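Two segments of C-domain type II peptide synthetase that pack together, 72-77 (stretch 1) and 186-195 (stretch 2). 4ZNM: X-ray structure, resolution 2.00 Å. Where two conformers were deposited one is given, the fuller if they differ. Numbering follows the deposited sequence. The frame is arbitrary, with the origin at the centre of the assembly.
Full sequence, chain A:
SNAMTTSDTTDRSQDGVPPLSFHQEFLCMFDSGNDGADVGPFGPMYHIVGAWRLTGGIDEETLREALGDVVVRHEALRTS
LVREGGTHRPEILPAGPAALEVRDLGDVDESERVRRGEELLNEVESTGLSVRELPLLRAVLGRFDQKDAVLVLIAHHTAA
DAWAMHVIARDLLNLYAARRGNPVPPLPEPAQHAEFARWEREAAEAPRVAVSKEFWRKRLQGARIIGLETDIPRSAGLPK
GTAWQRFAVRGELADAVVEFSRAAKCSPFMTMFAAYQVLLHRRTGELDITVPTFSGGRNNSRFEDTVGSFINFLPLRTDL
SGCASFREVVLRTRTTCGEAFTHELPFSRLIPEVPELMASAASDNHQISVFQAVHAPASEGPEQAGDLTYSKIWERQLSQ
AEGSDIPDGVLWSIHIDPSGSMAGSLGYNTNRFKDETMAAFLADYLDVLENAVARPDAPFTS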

# COMPACT_ATOMS: atom_id res chain seq x y z
N VAL A 72 10.15 -7.10 19.59
CA VAL A 72 11.10 -6.43 20.47
C VAL A 72 12.02 -5.57 19.60
O VAL A 72 12.37 -4.47 19.98
CB VAL A 72 11.91 -7.39 21.30
CG1 VAL A 72 13.07 -6.67 21.96
CG2 VAL A 72 11.02 -8.10 22.34
N ARG A 73 12.40 -6.10 18.45
CA ARG A 73 13.34 -5.44 17.54
C ARG A 73 12.86 -4.09 16.99
O ARG A 73 13.65 -3.17 16.82
CB ARG A 73 13.63 -6.37 16.38
CG ARG A 73 14.47 -5.79 15.27
CD ARG A 73 14.92 -6.90 14.33
NE ARG A 73 15.58 -6.34 13.16
CZ ARG A 73 16.88 -6.11 13.06
NH1 ARG A 73 17.72 -6.43 14.05
NH2 ARG A 73 17.36 -5.57 11.95
N HIS A 74 11.56 -3.99 16.70
CA HIS A 74 11.00 -2.82 16.01
C HIS A 74 9.99 -2.08 16.90
O HIS A 74 8.87 -2.56 17.12
CB HIS A 74 10.32 -3.24 14.72
CG HIS A 74 11.26 -3.80 13.70
ND1 HIS A 74 12.23 -3.03 13.08
CD2 HIS A 74 11.40 -5.06 13.20
CE1 HIS A 74 12.94 -3.80 12.27
NE2 HIS A 74 12.45 -5.03 12.32
N GLU A 75 10.38 -0.91 17.38
CA GLU A 75 9.50 -0.09 18.24
C GLU A 75 8.15 0.24 17.61
O GLU A 75 7.16 0.31 18.32
CB GLU A 75 10.17 1.23 18.63
CG GLU A 75 11.20 1.04 19.68
CD GLU A 75 11.99 2.30 20.03
OE1 GLU A 75 11.68 3.40 19.49
OE2 GLU A 75 12.92 2.16 20.85
N ALA A 76 8.12 0.47 16.31
CA ALA A 76 6.86 0.78 15.66
C ALA A 76 5.83 -0.32 15.93
O ALA A 76 4.65 -0.04 15.94
CB ALA A 76 7.04 0.97 14.17
N LEU A 77 6.29 -1.56 16.14
CA LEU A 77 5.38 -2.69 16.32
C LEU A 77 4.86 -2.81 17.75
O LEU A 77 4.12 -3.74 18.07
CB LEU A 77 6.05 -4.03 15.95
CG LEU A 77 6.44 -4.20 14.47
CD1 LEU A 77 7.05 -5.56 14.22
CD2 LEU A 77 5.25 -4.00 13.59
N PRO A 186 24.29 -11.75 9.79
CA PRO A 186 23.72 -10.87 10.82
C PRO A 186 22.75 -9.88 10.22
O PRO A 186 22.91 -9.47 9.06
CB PRO A 186 24.94 -10.15 11.39
CG PRO A 186 25.94 -10.17 10.28
CD PRO A 186 25.74 -11.53 9.62
N LEU A 187 21.75 -9.49 11.01
CA LEU A 187 20.86 -8.42 10.61
C LEU A 187 21.54 -7.11 10.93
O LEU A 187 22.19 -7.00 11.96
CB LEU A 187 19.51 -8.51 11.36
CG LEU A 187 18.65 -9.74 11.08
CD1 LEU A 187 17.40 -9.71 11.95
CD2 LEU A 187 18.28 -9.81 9.61
N PRO A 188 21.39 -6.10 10.06
CA PRO A 188 21.89 -4.78 10.45
C PRO A 188 21.09 -4.20 11.64
O PRO A 188 19.95 -4.56 11.85
CB PRO A 188 21.70 -3.95 9.18
CG PRO A 188 20.57 -4.63 8.45
CD PRO A 188 20.75 -6.09 8.74
N GLU A 189 21.70 -3.32 12.41
CA GLU A 189 20.98 -2.65 13.48
C GLU A 189 19.97 -1.69 12.84
O GLU A 189 20.32 -0.89 11.99
CB GLU A 189 21.96 -1.90 14.39
CG GLU A 189 21.39 -1.44 15.74
CD GLU A 189 21.05 -2.60 16.69
OE1 GLU A 189 21.57 -3.73 16.50
OE2 GLU A 189 20.25 -2.37 17.62
N PRO A 190 18.69 -1.81 13.21
CA PRO A 190 17.76 -0.93 12.50
C PRO A 190 17.62 0.42 13.16
O PRO A 190 17.74 0.58 14.37
CB PRO A 190 16.44 -1.70 12.55
CG PRO A 190 16.51 -2.45 13.85
CD PRO A 190 17.98 -2.74 14.12
N ALA A 191 17.32 1.41 12.34
CA ALA A 191 16.89 2.69 12.86
C ALA A 191 15.42 2.50 13.29
O ALA A 191 14.66 1.78 12.64
CB ALA A 191 17.03 3.77 11.81
N GLN A 192 15.04 3.10 14.41
CA GLN A 192 13.65 3.03 14.84
C GLN A 192 12.79 4.13 14.18
O GLN A 192 13.29 5.19 13.77
CB GLN A 192 13.59 3.15 16.35
CG GLN A 192 14.31 2.06 17.10
CD GLN A 192 13.72 0.69 16.84
OE1 GLN A 192 12.59 0.55 16.40
NE2 GLN A 192 14.50 -0.32 17.09
N HIS A 193 11.49 3.88 14.08
CA HIS A 193 10.63 4.85 13.44
C HIS A 193 10.67 6.22 14.15
O HIS A 193 10.51 7.23 13.50
CB HIS A 193 9.20 4.36 13.40
CG HIS A 193 8.30 5.28 12.64
ND1 HIS A 193 7.35 6.06 13.25
CD2 HIS A 193 8.23 5.56 11.31
CE1 HIS A 193 6.72 6.78 12.33
NE2 HIS A 193 7.24 6.51 11.15
N ALA A 194 10.91 6.25 15.47
CA ALA A 194 10.93 7.49 16.19
C ALA A 194 12.07 8.34 15.67
O ALA A 194 11.97 9.56 15.62
CB ALA A 194 11.08 7.27 17.68
N GLU A 195 13.16 7.69 15.29
CA GLU A 195 14.29 8.43 14.76
C GLU A 195 13.88 9.11 13.45
O GLU A 195 14.24 10.27 13.20
CB GLU A 195 15.49 7.51 14.54
CG GLU A 195 15.97 6.76 15.80
CD GLU A 195 17.06 5.75 15.46
OE1 GLU A 195 18.06 6.16 14.84
OE2 GLU A 195 16.89 4.55 15.80
O HOH W 1 20.67 -6.61 14.69
O HOH W 2 12.42 -0.25 12.94
O HOH W 3 10.20 4.05 17.18
O HOH W 4 10.37 1.13 14.42

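This is a small, largely polar contact in which two long side chains, R73 and Q192, reach across to backbone atoms of the opposing stretch and bridging waters fill in where direct bonds do not form.

The carboxamide of Q192 carries a donor and an acceptor side by side, which suits it to a backbone leaving a helix, where a carbonyl and an amide are free to be bonded from outside. NE2 of Q192 donates to O of R73 at 3.0 Å and nearly in line, while N of E75 donates to OE1 of Q192 at 2.8 Å. The two bonds bracket H74, the first residue to depart from helical geometry. Q192 is itself at the N-cap position of a helix, and its own backbone N is bonded to OE2 of E195 at 2.7 Å, as is typical of a glutamate in the first turn.

R73 answers in the other direction. With chi1 to chi3 all t, its extended chain carries the guanidinium to the loop, where NH2 of R73 donates to O of P188 at 2.8 Å. That oxygen lies near the guanidinium plane, as suits N-H bonds that lie in that plane, leaving the faces to nonpolar groups: CD1 of L187 covers one and CD of P190 the opposite one. Proline suits this loop position, offering a compact aliphatic ring that also packs against H74, with CB of P190 4.1 Å from CE1 of H74.

Farther along, A76 points toward stretch 2, and CB of A76 lies 4.1 Å from CB of H193; the methyl makes a small nonpolar contact. Here a single water accepts from N of A76 and N of H193 and donates to OE1 of Q192, each at 3.0 Å. Another joins OE1 of E75 (2.8 Å) to N of A194 (2.9 Å), linking the carboxylate to the helix start.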